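Local coordinates for protein beta-fructofuranosidase (Bifidobacterium adolescentis, PDB 6NOB) that probably hydrolyses terminal beta-fructofuranoside residues, as in sucrose, as a member of glycoside hydrolase family 32, at residues Y78-V90 and V164-V176. Residues are numbered along the deposited sequence; the frame is centred on the assembly and turned at random.
Sequences YLSECDDLLDNGV and VSRDLVHWTHLPV
With CG of Tyr78 set between its own backbone N and carbonyl carbon (chi1 50°), the phenol crosses Pro175 and Val176 at about a right angle and brings its OH to the backbone of Val176. CG1 of Val90, anti to its carbonyl carbon, slants across to Pro175 CG. These contacts join the N-terminal beta-sandwich module, through strand 72-80 and the short helix 85-88, to the edge of the sheet that holds the hairpin of strands 159-165 and 172-173 in the catalytic domain, a five-bladed beta-propeller as in other family 32 enzymes.

Two hydrogen bonds fix the join. Val176 N donates to Tyr78 OH at 2.9 Å, nearly straight at 162°. Val90 N gives its hydrogen to His173 O, also at 2.9 Å. Gly89 follows the helix with positive phi, and its CA lies 3.6 Å from Thr172 CG2, a closeness compatible with its lack of a side chain.

Apolar groups fill in around these bonds. The Pro175 ring is approached through CG by several neighbours: Val90 CG1 at 3.7 Å, Leu85 CD2, which meets it tip to tip, and the hydroxyl of Ser80. Leu86 and Leu174 cross at a slant, CD2 against CD1 at 3.8 Å, while Val164 CG1 packs against the carbonyl oxygen of Leu86.

At the solvent-exposed end of the contact, Asp87 has its stronger partner in Arg141 of strand 141-149. The extended chain of Arg166 adds a second, long salt bridge, its guanidinium plane turned 24° from the carboxylate, and the acid probably offsets the two neighbouring positive charges; NH2 of Arg166 stands 3.6 Å from Asp87 OD1.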
loop_
_atom_site.group_PDB
_atom_site.type_symbol
_atom_site.label_atom_id
_atom_site.label_comp_id
_atom_site.label_asym_id
_atom_site.label_seq_id
_atom_site.Cartn_x
_atom_site.Cartn_y
_atom_site.Cartn_z
ATOM N N TYR A 78 -17.364 -11.144 9.261
ATOM C CA TYR A 78 -16.688 -12.402 8.976
ATOM C C TYR A 78 -16.826 -13.339 10.168
ATOM O O TYR A 78 -17.016 -12.896 11.304
ATOM C CB TYR A 78 -15.204 -12.187 8.645
ATOM C CG TYR A 78 -14.449 -11.322 9.631
ATOM C CD1 TYR A 78 -13.957 -11.855 10.816
ATOM C CD2 TYR A 78 -14.208 -9.979 9.367
ATOM C CE1 TYR A 78 -13.258 -11.074 11.717
ATOM C CE2 TYR A 78 -13.509 -9.186 10.266
ATOM C CZ TYR A 78 -13.036 -9.742 11.439
ATOM O OH TYR A 78 -12.339 -8.968 12.338
ATOM N N LEU A 79 -16.736 -14.638 9.885
ATOM C CA LEU A 79 -16.570 -15.660 10.909
ATOM C C LEU A 79 -15.090 -15.820 11.226
ATOM O O LEU A 79 -14.235 -15.702 10.345
ATOM C CB LEU A 79 -17.142 -17.001 10.445
ATOM C CG LEU A 79 -18.659 -17.154 10.370
ATOM C CD1 LEU A 79 -19.020 -18.423 9.614
ATOM C CD2 LEU A 79 -19.268 -17.164 11.764
ATOM N N SER A 80 -14.788 -16.099 12.493
ATOM C CA SER A 80 -13.401 -16.183 12.927
ATOM C C SER A 80 -13.297 -17.145 14.106
ATOM O O SER A 80 -14.282 -17.762 14.523
ATOM C CB SER A 80 -12.858 -14.791 13.277
ATOM O OG SER A 80 -11.543 -14.866 13.796
ATOM N N GLU A 81 -12.073 -17.279 14.625
ATOM C CA GLU A 81 -11.770 -18.099 15.801
ATOM C C GLU A 81 -12.042 -19.582 15.553
ATOM O O GLU A 81 -12.543 -20.295 16.425
ATOM C CB GLU A 81 -12.524 -17.606 17.037
ATOM C CG GLU A 81 -12.045 -16.253 17.537
ATOM C CD GLU A 81 -10.539 -16.198 17.728
ATOM O OE1 GLU A 81 -9.920 -15.206 17.289
ATOM O OE2 GLU A 81 -9.975 -17.145 18.315
ATOM N N CYS A 82 -11.699 -20.052 14.363
ATOM C CA CYS A 82 -11.664 -21.478 14.090
ATOM C C CYS A 82 -10.341 -22.069 14.574
ATOM O O CYS A 82 -9.460 -21.364 15.073
ATOM C CB CYS A 82 -11.884 -21.725 12.597
ATOM S SG CYS A 82 -10.531 -21.169 11.541
ATOM N N ASP A 83 -10.220 -23.389 14.463
ATOM C CA ASP A 83 -8.931 -24.024 14.690
ATOM C C ASP A 83 -7.975 -23.635 13.571
ATOM O O ASP A 83 -8.363 -23.558 12.403
ATOM C CB ASP A 83 -9.077 -25.545 14.757
ATOM C CG ASP A 83 -9.713 -26.018 16.052
ATOM O OD1 ASP A 83 -9.853 -25.195 16.980
ATOM O OD2 ASP A 83 -10.069 -27.216 16.138
ATOM N N ASP A 84 -6.722 -23.363 13.941
ATOM C CA ASP A 84 -5.666 -23.029 12.986
ATOM C C ASP A 84 -6.072 -21.829 12.126
ATOM O O ASP A 84 -6.149 -21.898 10.897
ATOM C CB ASP A 84 -5.313 -24.244 12.122
ATOM C CG ASP A 84 -4.867 -25.434 12.952
ATOM O OD1 ASP A 84 -3.939 -25.276 13.771
ATOM O OD2 ASP A 84 -5.455 -26.526 12.793
ATOM N N LEU A 85 -6.338 -20.716 12.814
ATOM C CA LEU A 85 -6.798 -19.509 12.137
ATOM C C LEU A 85 -5.782 -19.011 11.117
ATOM O O LEU A 85 -6.164 -18.491 10.061
ATOM C CB LEU A 85 -7.095 -18.427 13.176
ATOM C CG LEU A 85 -7.907 -17.202 12.768
ATOM C CD1 LEU A 85 -9.139 -17.611 11.983
ATOM C CD2 LEU A 85 -8.294 -16.417 14.010
ATOM N N LEU A 86 -4.487 -19.176 11.405
ATOM C CA LEU A 86 -3.449 -18.716 10.488
ATOM C C LEU A 86 -3.500 -19.449 9.154
ATOM O O LEU A 86 -3.110 -18.890 8.122
ATOM C CB LEU A 86 -2.073 -18.903 11.120
ATOM C CG LEU A 86 -1.509 -17.777 11.974
ATOM C CD1 LEU A 86 -0.157 -18.207 12.509
ATOM C CD2 LEU A 86 -1.393 -16.493 11.171
ATOM N N ASP A 87 -3.953 -20.701 9.154
ATOM C CA ASP A 87 -4.006 -21.491 7.932
ATOM C C ASP A 87 -5.364 -21.430 7.251
ATOM O O ASP A 87 -5.432 -21.439 6.016
ATOM C CB ASP A 87 -3.653 -22.950 8.231
ATOM C CG ASP A 87 -2.247 -23.110 8.777
ATOM O OD1 ASP A 87 -1.314 -22.491 8.220
ATOM O OD2 ASP A 87 -2.077 -23.855 9.766
ATOM N N ASN A 88 -6.448 -21.371 8.022
ATOM C CA ASN A 88 -7.781 -21.334 7.439
ATOM C C ASN A 88 -8.269 -19.922 7.179
ATOM O O ASN A 88 -8.989 -19.695 6.200
ATOM C CB ASN A 88 -8.776 -22.049 8.351
ATOM C CG ASN A 88 -8.462 -23.511 8.505
ATOM O OD1 ASN A 88 -8.638 -24.293 7.573
ATOM N ND2 ASN A 88 -7.988 -23.894 9.685
ATOM N N GLY A 89 -7.901 -18.974 8.033
ATOM C CA GLY A 89 -8.349 -17.606 7.883
ATOM C C GLY A 89 -9.818 -17.441 8.232
ATOM O O GLY A 89 -10.515 -18.374 8.630
ATOM N N VAL A 90 -10.287 -16.205 8.076
ATOM C CA VAL A 90 -11.682 -15.867 8.334
ATOM C C VAL A 90 -12.503 -16.173 7.089
ATOM O O VAL A 90 -11.952 -16.377 6.001
ATOM C CB VAL A 90 -11.837 -14.389 8.744
ATOM C CG1 VAL A 90 -11.059 -14.104 10.023
ATOM C CG2 VAL A 90 -11.389 -13.469 7.617
ATOM N N VAL A 164 -2.106 -13.096 5.583
ATOM C CA VAL A 164 -0.899 -13.893 5.747
ATOM C C VAL A 164 -0.701 -14.757 4.508
ATOM O O VAL A 164 -1.660 -15.095 3.807
ATOM C CB VAL A 164 -0.972 -14.748 7.033
ATOM C CG1 VAL A 164 -1.854 -15.976 6.826
ATOM C CG2 VAL A 164 0.416 -15.133 7.497
ATOM N N SER A 165 0.554 -15.104 4.225
ATOM C CA SER A 165 0.861 -15.819 2.995
ATOM C C SER A 165 2.136 -16.628 3.169
ATOM O O SER A 165 3.021 -16.264 3.948
ATOM C CB SER A 165 1.019 -14.854 1.812
ATOM O OG SER A 165 1.714 -15.447 0.726
ATOM N N ARG A 166 2.222 -17.724 2.417
ATOM C CA ARG A 166 3.419 -18.548 2.370
ATOM C C ARG A 166 4.258 -18.313 1.121
ATOM O O ARG A 166 5.362 -18.861 1.029
ATOM C CB ARG A 166 3.046 -20.035 2.450
ATOM C CG ARG A 166 2.344 -20.448 3.737
ATOM C CD ARG A 166 2.215 -21.966 3.826
ATOM N NE ARG A 166 1.821 -22.423 5.157
ATOM C CZ ARG A 166 2.628 -22.452 6.214
ATOM N NH1 ARG A 166 3.888 -22.052 6.106
ATOM N NH2 ARG A 166 2.176 -22.886 7.383
ATOM N N ASP A 167 3.770 -17.525 0.154
ATOM C CA ASP A 167 4.507 -17.344 -1.091
ATOM C C ASP A 167 4.486 -15.911 -1.612
ATOM O O ASP A 167 4.937 -15.679 -2.740
ATOM C CB ASP A 167 3.965 -18.297 -2.171
ATOM C CG ASP A 167 2.499 -18.047 -2.502
ATOM O OD1 ASP A 167 1.903 -17.086 -1.970
ATOM O OD2 ASP A 167 1.939 -18.826 -3.304
ATOM N N LEU A 168 3.965 -14.954 -0.837
ATOM C CA LEU A 168 3.859 -13.545 -1.220
ATOM C C LEU A 168 2.915 -13.323 -2.399
ATOM O O LEU A 168 2.793 -12.195 -2.890
ATOM C CB LEU A 168 5.236 -12.959 -1.552
ATOM C CG LEU A 168 6.203 -12.723 -0.397
ATOM C CD1 LEU A 168 7.626 -12.606 -0.919
ATOM C CD2 LEU A 168 5.800 -11.480 0.381
ATOM N N VAL A 169 2.243 -14.380 -2.852
ATOM C CA VAL A 169 1.334 -14.312 -3.997
ATOM C C VAL A 169 -0.102 -14.615 -3.583
ATOM O O VAL A 169 -1.019 -13.846 -3.893
ATOM C CB VAL A 169 1.792 -15.260 -5.128
ATOM C CG1 VAL A 169 0.744 -15.318 -6.226
ATOM C CG2 VAL A 169 3.137 -14.812 -5.683
ATOM N N HIS A 170 -0.321 -15.726 -2.883
ATOM C CA HIS A 170 -1.645 -16.134 -2.425
ATOM C C HIS A 170 -1.821 -15.741 -0.965
ATOM O O HIS A 170 -0.945 -16.012 -0.138
ATOM C CB HIS A 170 -1.843 -17.644 -2.583
ATOM C CG HIS A 170 -1.613 -18.145 -3.974
ATOM N ND1 HIS A 170 -0.389 -18.612 -4.404
ATOM C CD2 HIS A 170 -2.450 -18.260 -5.031
ATOM C CE1 HIS A 170 -0.482 -18.990 -5.667
ATOM N NE2 HIS A 170 -1.723 -18.787 -6.071
ATOM N N TRP A 171 -2.962 -15.136 -0.641
ATOM C CA TRP A 171 -3.176 -14.525 0.663
ATOM C C TRP A 171 -4.359 -15.155 1.383
ATOM O O TRP A 171 -5.383 -15.469 0.768
ATOM C CB TRP A 171 -3.377 -13.014 0.512
ATOM C CG TRP A 171 -2.131 -12.375 0.008
ATOM C CD1 TRP A 171 -1.819 -12.090 -1.290
ATOM C CD2 TRP A 171 -0.997 -11.991 0.788
ATOM N NE1 TRP A 171 -0.567 -11.530 -1.362
ATOM C CE2 TRP A 171 -0.039 -11.460 -0.099
ATOM C CE3 TRP A 171 -0.703 -12.028 2.155
ATOM C CZ2 TRP A 171 1.193 -10.975 0.334
ATOM C CZ3 TRP A 171 0.521 -11.550 2.583
ATOM C CH2 TRP A 171 1.454 -11.029 1.676
ATOM N N THR A 172 -4.197 -15.340 2.691
ATOM C CA THR A 172 -5.239 -15.837 3.578
ATOM C C THR A 172 -5.660 -14.709 4.511
ATOM O O THR A 172 -4.815 -14.110 5.184
ATOM C CB THR A 172 -4.740 -17.041 4.385
ATOM O OG1 THR A 172 -4.520 -18.154 3.509
ATOM C CG2 THR A 172 -5.752 -17.431 5.448
ATOM N N HIS A 173 -6.961 -14.422 4.548
ATOM C CA HIS A 173 -7.474 -13.281 5.298
ATOM C C HIS A 173 -7.569 -13.590 6.786
ATOM O O HIS A 173 -8.022 -14.666 7.183
ATOM C CB HIS A 173 -8.849 -12.875 4.775
ATOM C CG HIS A 173 -8.831 -12.326 3.384
ATOM N ND1 HIS A 173 -8.456 -11.031 3.100
ATOM C CD2 HIS A 173 -9.151 -12.894 2.197
ATOM C CE1 HIS A 173 -8.542 -10.825 1.798
ATOM N NE2 HIS A 173 -8.965 -11.939 1.227
ATOM N N LEU A 174 -7.165 -12.623 7.609
ATOM C CA LEU A 174 -7.154 -12.753 9.063
ATOM C C LEU A 174 -8.100 -11.724 9.681
ATOM O O LEU A 174 -8.607 -10.856 8.961
ATOM C CB LEU A 174 -5.724 -12.589 9.582
ATOM C CG LEU A 174 -4.808 -13.766 9.243
ATOM C CD1 LEU A 174 -3.416 -13.546 9.808
ATOM C CD2 LEU A 174 -5.407 -15.074 9.753
ATOM N N PRO A 175 -8.388 -11.786 10.982
ATOM C CA PRO A 175 -9.282 -10.786 11.580
ATOM C C PRO A 175 -8.665 -9.394 11.592
ATOM O O PRO A 175 -7.447 -9.215 11.506
ATOM C CB PRO A 175 -9.492 -11.300 13.010
ATOM C CG PRO A 175 -9.176 -12.744 12.945
ATOM C CD PRO A 175 -8.078 -12.865 11.937
ATOM N N VAL A 176 -9.546 -8.395 11.704
ATOM C CA VAL A 176 -9.106 -7.008 11.818
ATOM C C VAL A 176 -8.190 -6.868 13.024
ATOM O O VAL A 176 -8.495 -7.354 14.121
ATOM C CB VAL A 176 -10.318 -6.069 11.909
ATOM C CG1 VAL A 176 -9.890 -4.679 12.358
ATOM C CG2 VAL A 176 -11.030 -6.001 10.568
#